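PDB 5NMP: isatin hydrolase from Ralstonia solanacearum, which probably hydrolyses the amide bond in the five-membered ring of isatin to give isatinate, with the help of a bound manganese ion. Local coordinates for residues A[106-110]-A[241-247]; A[146-152]-A[191-197]; A[177-183]-A[214-219]. One frame throughout, in Å; residues are numbered along the deposited sequence.

Contact 1: A[106-110]-A[241-247]; sequences FVAPA and AFILAAP
Two antiparallel neighbours in the central mixed sheet of this cyclase-family fold pair here: the start of strand 107-114 and the end of strand 239-244. The axes of the short segments pass 4.5 Å apart at 146°. V107 faces L244 and P109 faces F242 as non-hydrogen-bonded pairs, with A108 and I243 as the hydrogen-bonded pair between them. Before the strand, F106 turns out of the extended conformation (phi/psi -87/-3).

Backbone bonds run I243 N to A108 O (2.7 Å), A108 N to I243 O (3.3 Å), A110 N to A241 O (3.0 Å) and A245 N to F106 O (2.9 Å). Proline is tolerated at 109 because this partner strand needs no NH there. A water joins A110 O (2.8 Å) to A241 N (3.0 Å).

Side chains split between two faces. On one, V107 CB meets F242 CE2 (3.7 Å) and V107 CG1 meets L244 CD2 (3.8 Å), with L18 of the second subunit packing on V107 and F242. On the other, A110 CB touches I243 CG1 (3.5 Å), and small A108 and A110 let W147 lie close. Just ahead of strand 107-114, F106 in rotamer m offers its ring face to P247, which follows the other strand, in a CH-pi contact: P247 CD sits 3.6 Å from the F106 centroid.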
ATOM      1  N   PHE A 106      -1.558  -2.115  10.432  1.00 55.34           N
ATOM      2  CA  PHE A 106      -1.558  -2.346   8.992  1.00 53.95           C
ATOM      3  C   PHE A 106      -1.135  -3.779   8.669  1.00 53.26           C
ATOM      4  O   PHE A 106      -1.117  -4.190   7.509  1.00 56.03           O
ATOM      5  CB  PHE A 106      -0.639  -1.345   8.290  1.00 57.86           C
ATOM      6  CG  PHE A 106      -1.039   0.092   8.489  1.00 54.06           C
ATOM      7  CD1 PHE A 106      -2.355   0.431   8.754  1.00 50.01           C
ATOM      8  CD2 PHE A 106      -0.095   1.102   8.408  1.00 53.90           C
ATOM      9  CE1 PHE A 106      -2.720   1.750   8.936  1.00 52.87           C
ATOM     10  CE2 PHE A 106      -0.454   2.425   8.587  1.00 51.05           C
ATOM     11  CZ  PHE A 106      -1.767   2.749   8.851  1.00 53.73           C
ATOM     12  N   VAL A 107      -0.793  -4.531   9.711  1.00 50.87           N
ATOM     13  CA  VAL A 107      -0.440  -5.939   9.577  1.00 50.60           C
ATOM     14  C   VAL A 107      -1.179  -6.753  10.641  1.00 53.10           C
ATOM     15  O   VAL A 107      -1.188  -6.387  11.816  1.00 57.01           O
ATOM     16  CB  VAL A 107       1.089  -6.160   9.698  1.00 48.71           C
ATOM     17  CG1 VAL A 107       1.803  -5.627   8.465  1.00 44.50           C
ATOM     18  CG2 VAL A 107       1.639  -5.495  10.955  1.00 48.04           C
ATOM     19  N   ALA A 108      -1.808  -7.849  10.224  1.00 53.37           N
ATOM     20  CA  ALA A 108      -2.639  -8.647  11.126  1.00 51.14           C
ATOM     21  C   ALA A 108      -3.004 -10.005  10.529  1.00 55.58           C
ATOM     22  O   ALA A 108      -3.084 -10.152   9.305  1.00 54.20           O
ATOM     23  CB  ALA A 108      -3.911  -7.879  11.487  1.00 47.23           C
ATOM     24  N   PRO A 109      -3.227 -11.005  11.398  1.00 55.87           N
ATOM     25  CA  PRO A 109      -3.723 -12.319  10.973  1.00 53.40           C
ATOM     26  C   PRO A 109      -5.153 -12.232  10.451  1.00 51.75           C
ATOM     27  O   PRO A 109      -5.837 -11.240  10.705  1.00 52.32           O
ATOM     28  CB  PRO A 109      -3.664 -13.156  12.258  1.00 52.06           C
ATOM     29  CG  PRO A 109      -2.732 -12.430  13.159  1.00 53.36           C
ATOM     30  CD  PRO A 109      -2.911 -10.980  12.835  1.00 53.85           C
ATOM     31  N   ALA A 110      -5.601 -13.257   9.734  1.00 50.17           N
ATOM     32  CA  ALA A 110      -6.964 -13.266   9.215  1.00 49.64           C
ATOM     33  C   ALA A 110      -7.596 -14.647   9.259  1.00 50.86           C
ATOM     34  O   ALA A 110      -6.909 -15.666   9.149  1.00 54.17           O
ATOM     35  CB  ALA A 110      -6.990 -12.738   7.796  1.00 49.10           C
ATOM     36  N   ALA A 241      -3.478 -17.283   7.592  1.00 52.04           N
ATOM     37  CA  ALA A 241      -3.014 -16.275   6.647  1.00 52.74           C
ATOM     38  C   ALA A 241      -2.678 -14.974   7.365  1.00 57.59           C
ATOM     39  O   ALA A 241      -3.244 -14.666   8.414  1.00 64.80           O
ATOM     40  CB  ALA A 241      -4.055 -16.033   5.571  1.00 41.44           C
ATOM     41  N   PHE A 242      -1.753 -14.215   6.790  1.00 57.53           N
ATOM     42  CA  PHE A 242      -1.315 -12.955   7.376  1.00 55.44           C
ATOM     43  C   PHE A 242      -1.507 -11.824   6.369  1.00 52.75           C
ATOM     44  O   PHE A 242      -1.051 -11.918   5.229  1.00 56.82           O
ATOM     45  CB  PHE A 242       0.148 -13.052   7.814  1.00 58.62           C
ATOM     46  CG  PHE A 242       0.563 -11.984   8.779  1.00 59.90           C
ATOM     47  CD1 PHE A 242       0.360 -12.148  10.138  1.00 58.94           C
ATOM     48  CD2 PHE A 242       1.153 -10.813   8.329  1.00 61.81           C
ATOM     49  CE1 PHE A 242       0.734 -11.168  11.029  1.00 64.44           C
ATOM     50  CE2 PHE A 242       1.531  -9.826   9.216  1.00 64.63           C
ATOM     51  CZ  PHE A 242       1.322 -10.004  10.569  1.00 67.07           C
ATOM     52  N   ILE A 243      -2.184 -10.759   6.782  1.00 45.04           N
ATOM     53  CA  ILE A 243      -2.569  -9.716   5.839  1.00 44.41           C
ATOM     54  C   ILE A 243      -1.695  -8.467   5.906  1.00 50.22           C
ATOM     55  O   ILE A 243      -1.462  -7.910   6.979  1.00 54.99           O
ATOM     56  CB  ILE A 243      -4.030  -9.293   6.051  1.00 45.93           C
ATOM     57  CG1 ILE A 243      -4.951 -10.511   5.969  1.00 46.16           C
ATOM     58  CG2 ILE A 243      -4.436  -8.241   5.028  1.00 36.21           C
ATOM     59  CD1 ILE A 243      -4.840 -11.281   4.677  1.00 37.32           C
ATOM     60  N   LEU A 244      -1.214  -8.037   4.745  1.00 51.06           N
ATOM     61  CA  LEU A 244      -0.546  -6.749   4.618  1.00 53.55           C
ATOM     62  C   LEU A 244      -1.522  -5.747   4.012  1.00 53.97           C
ATOM     63  O   LEU A 244      -1.842  -5.823   2.826  1.00 55.23           O
ATOM     64  CB  LEU A 244       0.714  -6.862   3.754  1.00 54.54           C
ATOM     65  CG  LEU A 244       1.687  -8.000   4.077  1.00 59.76           C
ATOM     66  CD1 LEU A 244       2.876  -7.977   3.130  1.00 62.72           C
ATOM     67  CD2 LEU A 244       2.153  -7.938   5.526  1.00 59.65           C
ATOM     68  N   ALA A 245      -2.011  -4.820   4.829  1.00 53.07           N
ATOM     69  CA  ALA A 245      -2.980  -3.836   4.358  1.00 51.17           C
ATOM     70  C   ALA A 245      -2.648  -2.442   4.870  1.00 53.74           C
ATOM     71  O   ALA A 245      -3.196  -1.992   5.875  1.00 58.75           O
ATOM     72  CB  ALA A 245      -4.388  -4.233   4.779  1.00 45.91           C
ATOM     73  N   ALA A 246      -1.751  -1.760   4.167  1.00 51.44           N
ATOM     74  CA  ALA A 246      -1.343  -0.413   4.544  1.00 48.24           C
ATOM     75  C   ALA A 246      -1.909   0.627   3.578  1.00 49.43           C
ATOM     76  O   ALA A 246      -1.607   0.606   2.382  1.00 53.24           O
ATOM     77  CB  ALA A 246       0.172  -0.319   4.600  1.00 44.65           C
ATOM     78  N   PRO A 247      -2.738   1.543   4.099  1.00 44.50           N
ATOM     79  CA  PRO A 247      -3.384   2.588   3.299  1.00 44.40           C
ATOM     80  C   PRO A 247      -2.465   3.777   3.035  1.00 48.29           C
ATOM     81  O   PRO A 247      -1.513   3.991   3.786  1.00 51.45           O
ATOM     82  CB  PRO A 247      -4.567   3.003   4.171  1.00 45.12           C
ATOM     83  CG  PRO A 247      -4.068   2.797   5.570  1.00 44.71           C
ATOM     84  CD  PRO A 247      -3.144   1.601   5.515  1.00 42.96           C
TER
HETATM   85  O   HOH W   1      -6.400 -17.494   7.023  1.00 60.28           O

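Contact 2: A[146-152]-A[191-197]; sequences AWVLFRT and VHGFGVE
This is the parallel strand pair of a beta-alpha-beta crossover, with helix 179-187 on the connection: strands 147-151 and 193-195 lie side by side, axes 4.7 Å apart at 21°. A146 O accepts from H192 N (2.8 Å). W147, rotamer m, brings its indole against the G193 backbone, W147 CE3 lying 3.5 Å from G193 C; an ideal CB on G193 would come within 2.5 Å of W147 CZ3, so only glycine fits. The H192 ring points its edge at the face of W147's five-membered ring (centroids 4.9 Å apart, planes at 83°), while H192 NE2 bonds to N105 O.

V148 pairs with F194: its N donates to G193 O (3.1 Å) and its O accepts from G195 N (2.9 Å). On the opposite face from W147, V148 CG2 touches V191 CG1 (3.6 Å) and V148 CG1 touches F194 CE2 (3.8 Å). L149 lies opposite G195, where a CB would clash with L149 CD2. F150 N donates to G195 O (2.7 Å), and F150 CB rests on F194 CZ (3.8 Å). R151 NE forms a salt bridge with D153 OD1. E197, whose OE2 bonds to S155, accepts from T152 N through OE1 (2.9 Å). Finally, one water links F150 O (2.4 Å), T152 OG1 (2.8 Å) and E197 N (2.8 Å).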
ATOM      1  N   ALA A 146      -7.681 -10.293  14.802  1.00 54.81           N
ATOM      2  CA  ALA A 146      -7.614 -10.835  13.451  1.00 50.40           C
ATOM      3  C   ALA A 146      -8.676 -10.234  12.543  1.00 49.19           C
ATOM      4  O   ALA A 146      -9.761  -9.872  13.000  1.00 49.55           O
ATOM      5  CB  ALA A 146      -7.755 -12.350  13.484  1.00 48.23           C
ATOM      6  N   TRP A 147      -8.357 -10.123  11.256  1.00 50.03           N
ATOM      7  CA  TRP A 147      -9.362  -9.785  10.253  1.00 48.35           C
ATOM      8  C   TRP A 147     -10.374 -10.913  10.124  1.00 45.16           C
ATOM      9  O   TRP A 147     -10.024 -12.090  10.221  1.00 47.33           O
ATOM     10  CB  TRP A 147      -8.731  -9.533   8.880  1.00 47.80           C
ATOM     11  CG  TRP A 147      -8.017  -8.232   8.724  1.00 49.63           C
ATOM     12  CD1 TRP A 147      -6.672  -8.027   8.777  1.00 41.65           C
ATOM     13  CD2 TRP A 147      -8.608  -6.954   8.456  1.00 47.77           C
ATOM     14  NE1 TRP A 147      -6.386  -6.700   8.571  1.00 47.23           N
ATOM     15  CE2 TRP A 147      -7.558  -6.019   8.373  1.00 46.70           C
ATOM     16  CE3 TRP A 147      -9.923  -6.509   8.286  1.00 41.92           C
ATOM     17  CZ2 TRP A 147      -7.780  -4.666   8.129  1.00 49.08           C
ATOM     18  CZ3 TRP A 147     -10.141  -5.164   8.043  1.00 44.38           C
ATOM     19  CH2 TRP A 147      -9.076  -4.259   7.967  1.00 49.60           C
ATOM     20  N   VAL A 148     -11.628 -10.551   9.898  1.00 45.25           N
ATOM     21  CA  VAL A 148     -12.628 -11.524   9.495  1.00 47.57           C
ATOM     22  C   VAL A 148     -12.966 -11.285   8.028  1.00 48.45           C
ATOM     23  O   VAL A 148     -13.659 -10.325   7.690  1.00 51.07           O
ATOM     24  CB  VAL A 148     -13.899 -11.437  10.354  1.00 49.39           C
ATOM     25  CG1 VAL A 148     -14.945 -12.427   9.859  1.00 47.71           C
ATOM     26  CG2 VAL A 148     -13.565 -11.700  11.807  1.00 49.25           C
ATOM     27  N   LEU A 149     -12.454 -12.148   7.157  1.00 47.11           N
ATOM     28  CA  LEU A 149     -12.675 -11.998   5.722  1.00 46.32           C
ATOM     29  C   LEU A 149     -13.891 -12.804   5.267  1.00 48.03           C
ATOM     30  O   LEU A 149     -13.904 -14.035   5.334  1.00 48.07           O
ATOM     31  CB  LEU A 149     -11.423 -12.411   4.941  1.00 38.64           C
ATOM     32  CG  LEU A 149     -10.158 -11.626   5.305  1.00 38.64           C
ATOM     33  CD1 LEU A 149      -8.993 -11.996   4.402  1.00 40.25           C
ATOM     34  CD2 LEU A 149     -10.413 -10.124   5.265  1.00 36.63           C
ATOM     35  N   PHE A 150     -14.912 -12.086   4.812  1.00 44.67           N
ATOM     36  CA  PHE A 150     -16.178 -12.669   4.385  1.00 43.12           C
ATOM     37  C   PHE A 150     -16.124 -13.070   2.910  1.00 45.78           C
ATOM     38  O   PHE A 150     -16.334 -12.236   2.030  1.00 48.27           O
ATOM     39  CB  PHE A 150     -17.310 -11.663   4.632  1.00 45.26           C
ATOM     40  CG  PHE A 150     -18.693 -12.226   4.453  1.00 46.70           C
ATOM     41  CD1 PHE A 150     -18.931 -13.587   4.551  1.00 48.00           C
ATOM     42  CD2 PHE A 150     -19.762 -11.379   4.189  1.00 47.76           C
ATOM     43  CE1 PHE A 150     -20.211 -14.095   4.387  1.00 51.45           C
ATOM     44  CE2 PHE A 150     -21.042 -11.880   4.022  1.00 50.10           C
ATOM     45  CZ  PHE A 150     -21.268 -13.240   4.122  1.00 50.66           C
ATOM     46  N   ARG A 151     -15.842 -14.341   2.641  1.00 48.74           N
ATOM     47  CA  ARG A 151     -15.780 -14.829   1.263  1.00 50.18           C
ATOM     48  C   ARG A 151     -17.164 -15.133   0.697  1.00 53.07           C
ATOM     49  O   ARG A 151     -17.914 -15.930   1.262  1.00 56.29           O
ATOM     50  CB  ARG A 151     -14.914 -16.082   1.162  1.00 48.53           C
ATOM     51  CG  ARG A 151     -14.889 -16.643  -0.243  1.00 46.30           C
ATOM     52  CD  ARG A 151     -14.274 -18.020  -0.322  1.00 48.42           C
ATOM     53  NE  ARG A 151     -14.473 -18.585  -1.653  1.00 53.04           N
ATOM     54  CZ  ARG A 151     -14.340 -19.871  -1.952  1.00 58.88           C
ATOM     55  NH1 ARG A 151     -14.001 -20.744  -1.011  1.00 63.59           N
ATOM     56  NH2 ARG A 151     -14.550 -20.286  -3.195  1.00 56.74           N
ATOM     57  N   THR A 152     -17.486 -14.510  -0.433  1.00 51.76           N
ATOM     58  CA  THR A 152     -18.797 -14.663  -1.053  1.00 50.32           C
ATOM     59  C   THR A 152     -18.712 -14.944  -2.552  1.00 49.29           C
ATOM     60  O   THR A 152     -19.737 -15.142  -3.203  1.00 53.04           O
ATOM     61  CB  THR A 152     -19.652 -13.404  -0.852  1.00 52.38           C
ATOM     62  OG1 THR A 152     -18.945 -12.269  -1.368  1.00 52.43           O
ATOM     63  CG2 THR A 152     -19.952 -13.183   0.626  1.00 50.32           C
ATOM     64  N   VAL A 191     -12.319  -8.808  17.282  1.00 51.83           N
ATOM     65  CA  VAL A 191     -11.696  -8.874  15.967  1.00 51.32           C
ATOM     66  C   VAL A 191     -11.059  -7.542  15.578  1.00 52.51           C
ATOM     67  O   VAL A 191     -11.376  -6.492  16.141  1.00 50.81           O
ATOM     68  CB  VAL A 191     -12.714  -9.284  14.887  1.00 46.39           C
ATOM     69  CG1 VAL A 191     -13.337 -10.624  15.238  1.00 46.90           C
ATOM     70  CG2 VAL A 191     -13.784  -8.219  14.733  1.00 44.69           C
ATOM     71  N   HIS A 192     -10.152  -7.605  14.610  1.00 52.30           N
ATOM     72  CA  HIS A 192      -9.420  -6.440  14.131  1.00 51.36           C
ATOM     73  C   HIS A 192     -10.280  -5.612  13.186  1.00 52.65           C
ATOM     74  O   HIS A 192     -10.253  -4.380  13.213  1.00 57.82           O
ATOM     75  CB  HIS A 192      -8.137  -6.892  13.429  1.00 53.97           C
ATOM     76  CG  HIS A 192      -7.244  -5.773  12.995  1.00 55.69           C
ATOM     77  ND1 HIS A 192      -6.611  -4.936  13.887  1.00 59.62           N
ATOM     78  CD2 HIS A 192      -6.856  -5.370  11.762  1.00 55.79           C
ATOM     79  CE1 HIS A 192      -5.880  -4.058  13.222  1.00 62.20           C
ATOM     80  NE2 HIS A 192      -6.011  -4.301  11.930  1.00 60.10           N
ATOM     81  N   GLY A 193     -11.050  -6.301  12.353  1.00 51.32           N
ATOM     82  CA  GLY A 193     -11.813  -5.644  11.313  1.00 47.38           C
ATOM     83  C   GLY A 193     -12.654  -6.606  10.500  1.00 47.64           C
ATOM     84  O   GLY A 193     -12.665  -7.806  10.759  1.00 54.33           O
ATOM     85  N   PHE A 194     -13.352  -6.074   9.503  1.00 48.43           N
ATOM     86  CA  PHE A 194     -14.221  -6.876   8.646  1.00 49.73           C
ATOM     87  C   PHE A 194     -13.893  -6.623   7.169  1.00 48.83           C
ATOM     88  O   PHE A 194     -13.817  -5.475   6.732  1.00 53.83           O
ATOM     89  CB  PHE A 194     -15.690  -6.553   8.947  1.00 41.04           C
ATOM     90  CG  PHE A 194     -16.655  -7.603   8.480  1.00 44.97           C
ATOM     91  CD1 PHE A 194     -17.595  -7.316   7.506  1.00 42.57           C
ATOM     92  CD2 PHE A 194     -16.623  -8.880   9.019  1.00 50.08           C
ATOM     93  CE1 PHE A 194     -18.487  -8.286   7.073  1.00 47.71           C
ATOM     94  CE2 PHE A 194     -17.511  -9.856   8.592  1.00 51.74           C
ATOM     95  CZ  PHE A 194     -18.445  -9.558   7.616  1.00 49.76           C
ATOM     96  N   GLY A 195     -13.691  -7.691   6.403  1.00 48.75           N
ATOM     97  CA  GLY A 195     -13.327  -7.561   4.997  1.00 48.09           C
ATOM     98  C   GLY A 195     -14.284  -8.273   4.058  1.00 50.65           C
ATOM     99  O   GLY A 195     -14.684  -9.410   4.311  1.00 52.85           O
ATOM    100  N   VAL A 196     -14.651  -7.610   2.965  1.00 50.53           N
ATOM    101  CA  VAL A 196     -15.643  -8.154   2.039  1.00 48.39           C
ATOM    102  C   VAL A 196     -15.193  -8.095   0.575  1.00 48.74           C
ATOM    103  O   VAL A 196     -14.181  -7.478   0.249  1.00 53.91           O
ATOM    104  CB  VAL A 196     -16.987  -7.409   2.176  1.00 46.82           C
ATOM    105  CG1 VAL A 196     -17.549  -7.581   3.577  1.00 41.18           C
ATOM    106  CG2 VAL A 196     -16.812  -5.933   1.847  1.00 42.78           C
ATOM    107  N   GLU A 197     -15.954  -8.742  -0.304  1.00 47.49           N
ATOM    108  CA  GLU A 197     -15.694  -8.688  -1.741  1.00 46.69           C
ATOM    109  C   GLU A 197     -16.621  -7.688  -2.426  1.00 49.97           C
ATOM    110  O   GLU A 197     -16.451  -7.370  -3.603  1.00 51.44           O
ATOM    111  CB  GLU A 197     -15.871 -10.065  -2.379  1.00 47.97           C
ATOM    112  CG  GLU A 197     -15.053 -11.171  -1.738  1.00 53.56           C
ATOM    113  CD  GLU A 197     -15.152 -12.483  -2.497  1.00 57.36           C
ATOM    114  OE1 GLU A 197     -15.138 -13.547  -1.848  1.00 60.35           O
ATOM    115  OE2 GLU A 197     -15.240 -12.450  -3.744  1.00 57.19           O
TER
HETATM  116  O   HOH W   2     -17.669 -10.755   0.616  1.00 54.08           O

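Contact 3: A[177-183]-A[214-219]; sequences PTQEAVE and PCHTLM
V182 pushes its side chain between P214, C215, L218 and M219, a knob-into-hole fit where helix 179-187 packs beside helix 214-221. Over the short segments the helix axes run at 28°, with a signed crossing of -28°, and approach to 9.4 Å. The nearest CA pairs are Q179 with P214 (5.4 Å) and V182 with C215 (5.9 Å).

V182 adopts rotamer t. Its CG1 reaches L218 CB (3.8 Å), P214 O (3.8 Å) and M219 CG (4.2 Å), while its CG2 lies 3.9 Å from C215 CA; a compact branched residue thus fills the hole with both methyls. One turn earlier, Q179 CA rests 3.9 Å from P214 CB. Proline suits the first turn of its helix, where no intrahelical NH bond is lost, and its ring offers a compact apolar surface to the neighbour. P177, just before the other helix, adds P177 CG to C215 CB (4.3 Å).

No hydrogen bond crosses between the segments; the contact is largely apolar, and several polar groups bond within their own segment or to residues outside both. T178 is the N-cap of its helix: T178 OG1, with chi1 in the p well, accepts from A181 N (3.1 Å). C215 N hydrogen-bonds to D202 OD1 and H216 ND1 to D202 OD2. H216 points away from this interface, and its NE2 bonds to a succinate that probably came from the crystallisation liquor.

At the more exposed border, L218 (m, t) lies against two polar side chains and meets their aliphatic portions: L218 CD1 lies 4.2 Å from Q179 CG and 3.7 Å from E183 CG. The tips of those two residues pair with each other, Q179 NE2 donating to E183 OE2 at 3.0 Å.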
ATOM      1  N   PRO A 177     -23.466  -9.033   7.296  1.00 51.53           N
ATOM      2  CA  PRO A 177     -23.704  -9.542   8.650  1.00 49.01           C
ATOM      3  C   PRO A 177     -24.924  -8.919   9.321  1.00 50.98           C
ATOM      4  O   PRO A 177     -25.276  -7.776   9.031  1.00 54.16           O
ATOM      5  CB  PRO A 177     -22.427  -9.147   9.392  1.00 47.18           C
ATOM      6  CG  PRO A 177     -22.010  -7.871   8.728  1.00 44.07           C
ATOM      7  CD  PRO A 177     -22.410  -8.002   7.273  1.00 50.84           C
ATOM      8  N   THR A 178     -25.562  -9.673  10.209  1.00 49.63           N
ATOM      9  CA  THR A 178     -26.621  -9.124  11.045  1.00 54.81           C
ATOM     10  C   THR A 178     -26.003  -8.246  12.121  1.00 57.53           C
ATOM     11  O   THR A 178     -24.794  -8.303  12.354  1.00 58.59           O
ATOM     12  CB  THR A 178     -27.457 -10.224  11.717  1.00 52.50           C
ATOM     13  OG1 THR A 178     -26.683 -10.848  12.751  1.00 53.19           O
ATOM     14  CG2 THR A 178     -27.891 -11.265  10.699  1.00 53.48           C
ATOM     15  N   GLN A 179     -26.826  -7.440  12.782  1.00 55.66           N
ATOM     16  CA  GLN A 179     -26.337  -6.609  13.875  1.00 53.98           C
ATOM     17  C   GLN A 179     -25.750  -7.470  14.988  1.00 52.96           C
ATOM     18  O   GLN A 179     -24.693  -7.157  15.533  1.00 53.67           O
ATOM     19  CB  GLN A 179     -27.453  -5.724  14.429  1.00 54.31           C
ATOM     20  CG  GLN A 179     -27.035  -4.915  15.647  1.00 55.18           C
ATOM     21  CD  GLN A 179     -28.106  -3.951  16.101  1.00 59.18           C
ATOM     22  OE1 GLN A 179     -28.815  -3.366  15.285  1.00 79.31           O
ATOM     23  NE2 GLN A 179     -28.235  -3.783  17.410  1.00 61.31           N
ATOM     24  N   GLU A 180     -26.434  -8.563  15.310  1.00 54.66           N
ATOM     25  CA  GLU A 180     -25.991  -9.461  16.369  1.00 58.10           C
ATOM     26  C   GLU A 180     -24.628 -10.071  16.050  1.00 55.89           C
ATOM     27  O   GLU A 180     -23.797 -10.236  16.939  1.00 56.87           O
ATOM     28  CB  GLU A 180     -27.023 -10.568  16.605  1.00 68.74           C
ATOM     29  CG  GLU A 180     -28.354 -10.086  17.182  1.00 80.78           C
ATOM     30  CD  GLU A 180     -29.265  -9.432  16.146  1.00 89.98           C
ATOM     31  OE1 GLU A 180     -28.870  -9.334  14.962  1.00 86.52           O
ATOM     32  OE2 GLU A 180     -30.385  -9.016  16.517  1.00 96.82           O
ATOM     33  N   ALA A 181     -24.402 -10.394  14.780  1.00 52.27           N
ATOM     34  CA  ALA A 181     -23.122 -10.951  14.351  1.00 49.22           C
ATOM     35  C   ALA A 181     -22.000  -9.931  14.521  1.00 48.70           C
ATOM     36  O   ALA A 181     -20.913 -10.259  14.995  1.00 50.48           O
ATOM     37  CB  ALA A 181     -23.203 -11.418  12.911  1.00 46.49           C
ATOM     38  N   VAL A 182     -22.271  -8.692  14.128  1.00 48.23           N
ATOM     39  CA  VAL A 182     -21.309  -7.612  14.292  1.00 43.90           C
ATOM     40  C   VAL A 182     -20.997  -7.401  15.774  1.00 47.35           C
ATOM     41  O   VAL A 182     -19.834  -7.264  16.155  1.00 47.15           O
ATOM     42  CB  VAL A 182     -21.826  -6.298  13.669  1.00 50.22           C
ATOM     43  CG1 VAL A 182     -20.858  -5.154  13.943  1.00 51.09           C
ATOM     44  CG2 VAL A 182     -22.032  -6.469  12.170  1.00 43.29           C
ATOM     45  N   GLU A 183     -22.036  -7.392  16.606  1.00 48.19           N
ATOM     46  CA  GLU A 183     -21.864  -7.249  18.050  1.00 48.26           C
ATOM     47  C   GLU A 183     -21.043  -8.396  18.643  1.00 49.13           C
ATOM     48  O   GLU A 183     -20.194  -8.178  19.507  1.00 54.15           O
ATOM     49  CB  GLU A 183     -23.226  -7.167  18.747  1.00 50.84           C
ATOM     50  CG  GLU A 183     -23.971  -5.865  18.500  1.00 60.12           C
ATOM     51  CD  GLU A 183     -25.385  -5.876  19.057  1.00 66.83           C
ATOM     52  OE1 GLU A 183     -25.894  -6.967  19.397  1.00 70.77           O
ATOM     53  OE2 GLU A 183     -25.989  -4.786  19.150  1.00 70.20           O
ATOM     54  N   PRO A 214     -25.168  -1.635  10.440  1.00 53.23           N
ATOM     55  CA  PRO A 214     -24.596  -1.975  11.748  1.00 49.14           C
ATOM     56  C   PRO A 214     -23.083  -2.193  11.721  1.00 49.86           C
ATOM     57  O   PRO A 214     -22.413  -1.883  12.706  1.00 55.06           O
ATOM     58  CB  PRO A 214     -25.321  -3.272  12.122  1.00 45.88           C
ATOM     59  CG  PRO A 214     -25.799  -3.835  10.826  1.00 48.03           C
ATOM     60  CD  PRO A 214     -26.130  -2.650   9.977  1.00 48.15           C
ATOM     61  N   CYS A 215     -22.552  -2.712  10.620  1.00 46.52           N
ATOM     62  CA  CYS A 215     -21.124  -3.002  10.548  1.00 46.65           C
ATOM     63  C   CYS A 215     -20.320  -1.708  10.553  1.00 48.69           C
ATOM     64  O   CYS A 215     -19.396  -1.559  11.342  1.00 54.17           O
ATOM     65  CB  CYS A 215     -20.790  -3.839   9.311  1.00 41.31           C
ATOM     66  SG  CYS A 215     -19.124  -4.544   9.318  1.00 54.05           S
ATOM     67  N   HIS A 216     -20.679  -0.772   9.679  1.00 45.83           N
ATOM     68  CA  HIS A 216     -20.053   0.548   9.679  1.00 48.80           C
ATOM     69  C   HIS A 216     -20.190   1.243  11.032  1.00 54.05           C
ATOM     70  O   HIS A 216     -19.209   1.744  11.583  1.00 56.68           O
ATOM     71  CB  HIS A 216     -20.655   1.434   8.587  1.00 52.27           C
ATOM     72  CG  HIS A 216     -20.028   1.247   7.242  1.00 60.55           C
ATOM     73  ND1 HIS A 216     -20.481   0.319   6.331  1.00 62.53           N
ATOM     74  CD2 HIS A 216     -18.980   1.872   6.654  1.00 63.59           C
ATOM     75  CE1 HIS A 216     -19.740   0.380   5.239  1.00 64.28           C
ATOM     76  NE2 HIS A 216     -18.822   1.314   5.409  1.00 65.24           N
ATOM     77  N   THR A 217     -21.409   1.263  11.563  1.00 49.33           N
ATOM     78  CA  THR A 217     -21.701   1.975  12.801  1.00 49.84           C
ATOM     79  C   THR A 217     -20.930   1.426  13.997  1.00 53.25           C
ATOM     80  O   THR A 217     -20.329   2.189  14.754  1.00 53.48           O
ATOM     81  CB  THR A 217     -23.206   1.928  13.137  1.00 50.71           C
ATOM     82  OG1 THR A 217     -23.962   2.481  12.053  1.00 51.03           O
ATOM     83  CG2 THR A 217     -23.489   2.719  14.400  1.00 43.75           C
ATOM     84  N   LEU A 218     -20.945   0.107  14.162  1.00 53.88           N
ATOM     85  CA  LEU A 218     -20.396  -0.503  15.366  1.00 41.90           C
ATOM     86  C   LEU A 218     -18.892  -0.763  15.274  1.00 46.61           C
ATOM     87  O   LEU A 218     -18.178  -0.595  16.263  1.00 46.53           O
ATOM     88  CB  LEU A 218     -21.140  -1.802  15.687  1.00 46.09           C
ATOM     89  CG  LEU A 218     -22.647  -1.651  15.945  1.00 51.45           C
ATOM     90  CD1 LEU A 218     -23.303  -3.001  16.237  1.00 47.07           C
ATOM     91  CD2 LEU A 218     -22.935  -0.656  17.069  1.00 43.92           C
ATOM     92  N   MET A 219     -18.404  -1.165  14.102  1.00 44.62           N
ATOM     93  CA  MET A 219     -16.973  -1.431  13.945  1.00 47.19           C
ATOM     94  C   MET A 219     -16.170  -0.143  14.057  1.00 48.77           C
ATOM     95  O   MET A 219     -15.223  -0.064  14.836  1.00 45.40           O
ATOM     96  CB  MET A 219     -16.676  -2.120  12.612  1.00 45.88           C
ATOM     97  CG  MET A 219     -17.273  -3.514  12.486  1.00 51.73           C
ATOM     98  SD  MET A 219     -16.335  -4.781  13.356  1.00 60.56           S
ATOM     99  CE  MET A 219     -14.804  -4.676  12.468  1.00 74.90           C
TER

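How the contacts relate
Contacts 1 and 2 share the central sheet, where strands 107-114 and 147-151 are neighbours: P109 O lies 2.8 Å from W147 N, a probable hydrogen bond, and A110 CB lies 3.8 Å from W147 CB. Contact 3 packs its helices against the sheet at contact 2: M219 CE lies 3.3 Å from G193 CA, and C215 SG 3.6 Å from F194 CD1. Contacts 1 and 3 stay apart, about 11 Å between nearest atoms. None of the three supplies a ligand of the manganese, which is held by H76, H80 and D82. Contact 2 comes nearest, its V196 side chain about 8 Å from the ion; the side chains of P247 in contact 1 and C215 in contact 3 lie further out, at about 11 Å.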